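PDB 2DT8: DegV family protein from Thermus thermophilus, which binds fatty acids such as palmitic acid and a zinc ion, and probably takes part in lipid handling. Local coordinates for residues F154-V159 with E209-A214; A227-S232 with Y273-Y278. All coordinates share one frame; numbering follows the deposited sequence.

Interaction 1 (F154-V159 with E209-A214); sequences FVRFSV and EEILKA. With PLM (palmitic acid), chain C.
I211 and A214, one helical turn apart, meet R156 and F154, which lie two residues apart on one face of strand 154-158. The strand and helix segments run nearly antiparallel, at 174°, with their axes 9.2 Å apart at closest approach. The R156 and I211 side chains pass each other, heading opposite ways, and R156 CB sits 3.7 Å from I211 CG2. CG of R156 is anti to its own carbonyl carbon (chi1 -76°), and the chain bends at chi2; farther out the guanidinium lies by A214, with NH2 3.6 Å from A214 CB and NE and CZ close by. F154 CE1 lies 3.9 Å above one face of the guanidinium, toward its rim, and also 3.7 Å from A214 C. The methyl of A214 lies in the plane of the F154 ring, at its edge.

R156 is held at two corners. NH1 donates in the guanidinium plane to V155 O at 2.9 Å, which fixes the rotation of the group. NE donates to a water 2.8 Å away, and that water in turn donates to E210 OE2 at 2.7 Å. An alanine here would keep CB against I211, but would probably uncover A214 and the F154 ring and leave the E210 carboxylate without its water-relayed link to the strand. Outside the two segments, V187 of strand 185-191 touches both R156 and I211, while W218 and F215 meet the F154 ring. F157 points the opposite way and puts one ring face against the palmitic acid chain.

This is a helix laid on one face of a sheet. Its seam is apolar at I211, A214 and F154 and polar where R156 and E210 are joined through water; their opposite charges would probably attract each other only at a distance.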
loop_
_atom_site.group_PDB
_atom_site.type_symbol
_atom_site.label_atom_id
_atom_site.label_comp_id
_atom_site.label_asym_id
_atom_site.label_seq_id
_atom_site.Cartn_x
_atom_site.Cartn_y
_atom_site.Cartn_z
ATOM N N PHE A 154 -9.578 3.415 -6.186
ATOM C CA PHE A 154 -9.078 4.758 -6.362
ATOM C C PHE A 154 -7.822 4.999 -5.550
ATOM O O PHE A 154 -7.694 4.485 -4.447
ATOM C CB PHE A 154 -10.149 5.743 -5.888
ATOM C CG PHE A 154 -9.747 7.175 -5.994
ATOM C CD1 PHE A 154 -9.902 7.855 -7.192
ATOM C CD2 PHE A 154 -9.196 7.844 -4.900
ATOM C CE1 PHE A 154 -9.521 9.192 -7.308
ATOM C CE2 PHE A 154 -8.812 9.179 -5.012
ATOM C CZ PHE A 154 -8.977 9.848 -6.214
ATOM N N VAL A 155 -6.899 5.764 -6.121
ATOM C CA VAL A 155 -5.701 6.161 -5.398
ATOM C C VAL A 155 -5.084 7.427 -5.969
ATOM O O VAL A 155 -4.952 7.587 -7.183
ATOM C CB VAL A 155 -4.606 5.042 -5.335
ATOM C CG1 VAL A 155 -4.284 4.504 -6.727
ATOM C CG2 VAL A 155 -3.334 5.607 -4.670
ATOM N N ARG A 156 -4.761 8.355 -5.072
ATOM C CA ARG A 156 -4.077 9.583 -5.436
ATOM C C ARG A 156 -3.118 9.901 -4.310
ATOM O O ARG A 156 -3.433 9.698 -3.138
ATOM C CB ARG A 156 -5.041 10.766 -5.581
ATOM C CG ARG A 156 -5.861 10.777 -6.857
ATOM C CD ARG A 156 -4.994 10.941 -8.098
ATOM N NE ARG A 156 -5.809 11.086 -9.308
ATOM C CZ ARG A 156 -6.428 10.084 -9.926
ATOM N NH1 ARG A 156 -6.338 8.845 -9.462
ATOM N NH2 ARG A 156 -7.148 10.316 -11.021
ATOM N N PHE A 157 -1.940 10.389 -4.663
ATOM C CA PHE A 157 -0.990 10.805 -3.642
ATOM C C PHE A 157 -0.050 11.855 -4.197
ATOM O O PHE A 157 0.067 12.032 -5.411
ATOM C CB PHE A 157 -0.185 9.619 -3.066
ATOM C CG PHE A 157 0.779 8.973 -4.033
ATOM C CD1 PHE A 157 0.333 8.061 -4.995
ATOM C CD2 PHE A 157 2.146 9.228 -3.942
ATOM C CE1 PHE A 157 1.244 7.408 -5.841
ATOM C CE2 PHE A 157 3.064 8.583 -4.782
ATOM C CZ PHE A 157 2.609 7.668 -5.739
ATOM N N SER A 158 0.578 12.593 -3.289
ATOM C CA SER A 158 1.564 13.598 -3.664
ATOM C C SER A 158 2.810 13.313 -2.831
ATOM O O SER A 158 2.755 12.571 -1.840
ATOM C CB SER A 158 1.033 15.003 -3.381
ATOM O OG SER A 158 1.898 15.996 -3.916
ATOM N N VAL A 159 3.937 13.888 -3.252
ATOM C CA VAL A 159 5.226 13.706 -2.586
ATOM C C VAL A 159 5.979 15.031 -2.599
ATOM O O VAL A 159 5.727 15.879 -3.454
ATOM C CB VAL A 159 6.091 12.644 -3.315
ATOM C CG1 VAL A 159 5.452 11.272 -3.194
ATOM C CG2 VAL A 159 6.238 13.004 -4.794
ATOM N N GLU A 209 -7.274 19.985 -4.094
ATOM C CA GLU A 209 -8.490 20.205 -4.868
ATOM C C GLU A 209 -8.544 19.272 -6.080
ATOM O O GLU A 209 -9.583 18.734 -6.436
ATOM C CB GLU A 209 -8.623 21.695 -5.230
ATOM C CG GLU A 209 -8.663 22.581 -3.981
ATOM C CD GLU A 209 -8.814 24.068 -4.261
ATOM O OE1 GLU A 209 -8.392 24.532 -5.338
ATOM O OE2 GLU A 209 -9.340 24.779 -3.379
ATOM N N GLU A 210 -7.379 19.129 -6.664
ATOM C CA GLU A 210 -7.271 18.265 -7.823
ATOM C C GLU A 210 -7.446 16.788 -7.463
ATOM O O GLU A 210 -8.171 16.045 -8.112
ATOM C CB GLU A 210 -5.841 18.338 -8.530
ATOM C CG GLU A 210 -5.488 17.262 -9.563
ATOM C CD GLU A 210 -6.521 17.127 -10.675
ATOM O OE1 GLU A 210 -7.110 18.155 -11.078
ATOM O OE2 GLU A 210 -6.735 15.992 -11.159
ATOM N N ILE A 211 -7.119 16.479 -6.248
ATOM C CA ILE A 211 -7.259 15.100 -5.822
ATOM C C ILE A 211 -8.754 14.843 -5.502
ATOM O O ILE A 211 -9.339 13.822 -5.874
ATOM C CB ILE A 211 -6.449 14.733 -4.478
ATOM C CG1 ILE A 211 -4.959 14.613 -4.816
ATOM C CG2 ILE A 211 -6.962 13.446 -3.818
ATOM C CD1 ILE A 211 -4.069 14.491 -3.587
ATOM N N LEU A 212 -9.428 15.899 -4.942
ATOM C CA LEU A 212 -10.848 15.734 -4.614
ATOM C C LEU A 212 -11.710 15.767 -5.888
ATOM O O LEU A 212 -12.727 15.067 -5.972
ATOM C CB LEU A 212 -11.299 16.823 -3.634
ATOM C CG LEU A 212 -12.689 16.624 -3.024
ATOM C CD1 LEU A 212 -12.657 15.529 -1.966
ATOM C CD2 LEU A 212 -13.158 17.931 -2.422
ATOM N N LYS A 213 -11.222 16.476 -6.872
ATOM C CA LYS A 213 -11.910 16.502 -8.155
ATOM C C LYS A 213 -11.892 15.090 -8.749
ATOM O O LYS A 213 -12.916 14.591 -9.219
ATOM C CB LYS A 213 -11.214 17.479 -9.113
ATOM C CG LYS A 213 -11.779 17.457 -10.531
ATOM C CD LYS A 213 -11.023 18.419 -11.450
ATOM C CE LYS A 213 -11.502 18.305 -12.893
ATOM N NZ LYS A 213 -10.778 19.253 -13.797
ATOM N N ALA A 214 -10.724 14.456 -8.731
ATOM C CA ALA A 214 -10.578 13.102 -9.262
ATOM C C ALA A 214 -11.431 12.126 -8.458
ATOM O O ALA A 214 -12.072 11.231 -9.020
ATOM C CB ALA A 214 -9.114 12.673 -9.214
HETATM C C1 PLM C . 11.182 -4.207 -2.268
HETATM O O1 PLM C . 10.831 -5.260 -3.009
HETATM O O2 PLM C . 12.353 -4.014 -2.020
HETATM C C2 PLM C . 10.118 -3.262 -1.749
HETATM C C3 PLM C . 9.787 -2.236 -2.839
HETATM C C4 PLM C . 8.749 -1.235 -2.326
HETATM C C5 PLM C . 8.409 -0.254 -3.446
HETATM C C6 PLM C . 7.304 0.701 -2.996
HETATM C C7 PLM C . 7.023 1.684 -4.115
HETATM C C8 PLM C . 5.801 2.507 -3.782
HETATM C C9 PLM C . 5.359 3.232 -5.051
HETATM C CA PLM C . 4.572 4.475 -4.684
HETATM C CB PLM C . 3.127 4.067 -4.467
HETATM C CC PLM C . 2.799 4.181 -2.989
HETATM C CD PLM C . 1.600 5.095 -2.821
HETATM C CE PLM C . 1.383 5.358 -1.333
HETATM C CF PLM C . 0.243 6.370 -1.145
HETATM C CG PLM C . -1.103 5.664 -1.310
HETATM O O HOH W 1 -5.714 13.648 -10.346
#

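Interaction 2 (A227-S232 with Y273-Y278); sequences AYFLYS and YGFYAY. With PLM (palmitic acid), chain C.
F229 and F275, a non-hydrogen-bonded pair of the antiparallel strands, run alongside each other in the same direction on one face of the sheet. Their planes differ by 30° and are offset, with little overlap. The bump that fits the hollow is F275 CB, which presses over the F229 face in a CH-pi contact, 3.8 Å from the ring centroid. The first torsions differ, CG of F275 sitting between the backbone N and the carbonyl carbon (chi1 70°) and that of F229 anti to its carbonyl carbon, and this offsets the rings and leaves F275 CB over the F229 face. A227 CB adds a smaller knob at F275 CD2, 4.1 Å away. V238 and R242 of helix 236-247 pack on F229, and F215 meets F275 edge-to-face.

The opposite face carries Y228, L230 and Y276. G274, paired with L230, puts no side chain there; at its backbone angles a CB would jam against the carbonyl O of Y273. The methyl end of palmitic acid lies on this side, with PLM CG 3.4 Å from L230 CD1 and 3.6 Å from Y276 CD2. Further along, Y228 CE1 and Y278 CE1 meet at 3.9 Å. One water spans the two hydroxyls, 2.8 Å from Y228 OH and 2.6 Å from Y278 OH; Y278 OH also bonds R226 NH1. M124 of helix 120-135 packs on Y228 and Y276.

Main-chain bonds hold the register. L230 N donates almost straight to G274 O (171°), G274 N returns a longer bond to L230 O, and Y228 N bonds Y276 O.

These inner strands thus have one face, bearing A227, F229, Y231, Y273, F275 and A277, turned to helix packing, and another that meets the fatty acid. The nearest atoms to the chain end here are carbons of L230 and Y276, which suits an alkyl tail.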
loop_
_atom_site.group_PDB
_atom_site.type_symbol
_atom_site.label_atom_id
_atom_site.label_comp_id
_atom_site.label_asym_id
_atom_site.label_seq_id
_atom_site.Cartn_x
_atom_site.Cartn_y
_atom_site.Cartn_z
ATOM N N ALA A 227 -12.386 4.673 2.627
ATOM C CA ALA A 227 -11.151 5.359 2.274
ATOM C C ALA A 227 -10.029 5.088 3.278
ATOM O O ALA A 227 -10.254 4.913 4.468
ATOM C CB ALA A 227 -11.408 6.847 2.163
ATOM N N TYR A 228 -8.806 5.109 2.718
ATOM C CA TYR A 228 -7.672 4.818 3.572
ATOM C C TYR A 228 -6.581 5.903 3.315
ATOM O O TYR A 228 -6.026 6.008 2.228
ATOM C CB TYR A 228 -7.149 3.399 3.230
ATOM C CG TYR A 228 -8.242 2.425 3.493
ATOM C CD1 TYR A 228 -9.240 2.230 2.543
ATOM C CD2 TYR A 228 -8.291 1.727 4.699
ATOM C CE1 TYR A 228 -10.275 1.341 2.793
ATOM C CE2 TYR A 228 -9.332 0.845 4.954
ATOM C CZ TYR A 228 -10.323 0.657 4.010
ATOM O OH TYR A 228 -11.368 -0.212 4.258
ATOM N N PHE A 229 -6.334 6.677 4.386
ATOM C CA PHE A 229 -5.403 7.776 4.220
ATOM C C PHE A 229 -4.013 7.433 4.737
ATOM O O PHE A 229 -3.862 6.753 5.749
ATOM C CB PHE A 229 -5.944 9.002 4.971
ATOM C CG PHE A 229 -7.245 9.503 4.418
ATOM C CD1 PHE A 229 -8.448 8.882 4.757
ATOM C CD2 PHE A 229 -7.262 10.552 3.514
ATOM C CE1 PHE A 229 -9.650 9.312 4.191
ATOM C CE2 PHE A 229 -8.461 10.991 2.942
ATOM C CZ PHE A 229 -9.655 10.365 3.286
ATOM N N LEU A 230 -3.008 7.942 4.035
ATOM C CA LEU A 230 -1.612 7.654 4.345
ATOM C C LEU A 230 -0.716 8.894 4.298
ATOM O O LEU A 230 -0.946 9.830 3.543
ATOM C CB LEU A 230 -1.071 6.666 3.305
ATOM C CG LEU A 230 -1.782 5.310 3.277
ATOM C CD1 LEU A 230 -1.606 4.642 1.920
ATOM C CD2 LEU A 230 -1.236 4.444 4.410
ATOM N N TYR A 231 0.283 8.856 5.195
ATOM C CA TYR A 231 1.231 9.953 5.194
ATOM C C TYR A 231 2.623 9.638 5.749
ATOM O O TYR A 231 2.851 8.618 6.385
ATOM C CB TYR A 231 0.784 11.102 6.158
ATOM C CG TYR A 231 0.816 10.613 7.563
ATOM C CD1 TYR A 231 -0.246 9.865 8.063
ATOM C CD2 TYR A 231 1.899 10.912 8.391
ATOM C CE1 TYR A 231 -0.225 9.414 9.374
ATOM C CE2 TYR A 231 1.916 10.469 9.705
ATOM C CZ TYR A 231 0.858 9.727 10.198
ATOM O OH TYR A 231 0.873 9.272 11.502
ATOM N N SER A 232 3.537 10.574 5.436
ATOM C CA SER A 232 4.884 10.392 5.939
ATOM C C SER A 232 5.150 11.873 6.216
ATOM O O SER A 232 4.799 12.750 5.437
ATOM C CB SER A 232 6.027 9.959 4.912
ATOM O OG SER A 232 6.150 10.971 3.913
ATOM N N TYR A 273 1.609 12.050 1.025
ATOM C CA TYR A 273 0.263 11.976 1.589
ATOM C C TYR A 273 -0.706 11.626 0.478
ATOM O O TYR A 273 -0.433 11.879 -0.692
ATOM C CB TYR A 273 -0.157 13.298 2.257
ATOM C CG TYR A 273 -0.279 14.476 1.324
ATOM C CD1 TYR A 273 0.835 15.251 0.991
ATOM C CD2 TYR A 273 -1.515 14.825 0.770
ATOM C CE1 TYR A 273 0.722 16.333 0.144
ATOM C CE2 TYR A 273 -1.635 15.908 -0.086
ATOM C CZ TYR A 273 -0.517 16.659 -0.395
ATOM O OH TYR A 273 -0.635 17.738 -1.232
ATOM N N GLY A 274 -1.831 11.025 0.843
ATOM C CA GLY A 274 -2.817 10.670 -0.164
ATOM C C GLY A 274 -3.757 9.656 0.491
ATOM O O GLY A 274 -3.800 9.504 1.705
ATOM N N PHE A 275 -4.482 8.959 -0.402
ATOM C CA PHE A 275 -5.429 7.990 0.113
ATOM C C PHE A 275 -5.852 6.976 -0.952
ATOM O O PHE A 275 -5.810 7.237 -2.147
ATOM C CB PHE A 275 -6.683 8.462 0.884
ATOM C CG PHE A 275 -7.632 9.141 -0.060
ATOM C CD1 PHE A 275 -7.398 10.456 -0.440
ATOM C CD2 PHE A 275 -8.750 8.466 -0.522
ATOM C CE1 PHE A 275 -8.291 11.097 -1.286
ATOM C CE2 PHE A 275 -9.640 9.117 -1.373
ATOM C CZ PHE A 275 -9.415 10.431 -1.759
ATOM N N TYR A 276 -6.207 5.787 -0.435
ATOM C CA TYR A 276 -6.686 4.770 -1.352
ATOM C C TYR A 276 -8.165 4.689 -0.972
ATOM O O TYR A 276 -8.584 5.115 0.096
ATOM C CB TYR A 276 -6.058 3.410 -0.897
ATOM C CG TYR A 276 -5.057 2.943 -1.893
ATOM C CD1 TYR A 276 -5.476 2.254 -3.027
ATOM C CD2 TYR A 276 -3.696 3.177 -1.691
ATOM C CE1 TYR A 276 -4.547 1.811 -3.957
ATOM C CE2 TYR A 276 -2.766 2.724 -2.615
ATOM C CZ TYR A 276 -3.186 2.040 -3.741
ATOM O OH TYR A 276 -2.268 1.605 -4.676
ATOM N N ALA A 277 -8.922 4.126 -1.931
ATOM C CA ALA A 277 -10.342 3.985 -1.668
ATOM C C ALA A 277 -11.170 2.902 -2.585
ATOM O O ALA A 277 -10.665 2.608 -3.664
ATOM C CB ALA A 277 -11.293 5.264 -1.833
ATOM N N TYR A 278 -12.262 2.318 -2.111
ATOM C CA TYR A 278 -13.037 1.383 -2.928
ATOM C C TYR A 278 -14.466 1.460 -2.434
ATOM O O TYR A 278 -14.733 2.075 -1.397
ATOM C CB TYR A 278 -12.526 -0.063 -2.857
ATOM C CG TYR A 278 -12.804 -0.804 -1.573
ATOM C CD1 TYR A 278 -11.929 -0.709 -0.491
ATOM C CD2 TYR A 278 -13.926 -1.626 -1.446
ATOM C CE1 TYR A 278 -12.159 -1.410 0.678
ATOM C CE2 TYR A 278 -14.169 -2.334 -0.270
ATOM C CZ TYR A 278 -13.280 -2.221 0.790
ATOM O OH TYR A 278 -13.513 -2.899 1.958
HETATM C C1 PLM C . 11.182 -4.207 -2.268
HETATM O O1 PLM C . 10.831 -5.260 -3.009
HETATM O O2 PLM C . 12.353 -4.014 -2.020
HETATM C C2 PLM C . 10.118 -3.262 -1.749
HETATM C C3 PLM C . 9.787 -2.236 -2.839
HETATM C C4 PLM C . 8.749 -1.235 -2.326
HETATM C C5 PLM C . 8.409 -0.254 -3.446
HETATM C C6 PLM C . 7.304 0.701 -2.996
HETATM C C7 PLM C . 7.023 1.684 -4.115
HETATM C C8 PLM C . 5.801 2.507 -3.782
HETATM C C9 PLM C . 5.359 3.232 -5.051
HETATM C CA PLM C . 4.572 4.475 -4.684
HETATM C CB PLM C . 3.127 4.067 -4.467
HETATM C CC PLM C . 2.799 4.181 -2.989
HETATM C CD PLM C . 1.600 5.095 -2.821
HETATM C CE PLM C . 1.383 5.358 -1.333
HETATM C CF PLM C . 0.243 6.370 -1.145
HETATM C CG PLM C . -1.103 5.664 -1.310
HETATM O O HOH W 2 -11.491 -2.928 3.579
#

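Interactions 1 and 2 share one sheet, ordered 154-158, 273-279, 225-231, 252-259, and their centres lie 10 Å apart. Strand 154-158 is the outer neighbour of 273-279: F154 O lies 2.8 Å from A277 N and S158 N 2.9 Å from Y273 O, both probable hydrogen bonds. F154, packed against the helix in interaction 1, also meets the F275 ring of interaction 2, so the two hydrophobic seams run into each other. On the other side both reach palmitic acid, whose last carbon, PLM CG, is also 4.0 Å from V155 CG2. The acid's head bonds S93 and T61; the zinc at E67 and E105 lies away from both contacts.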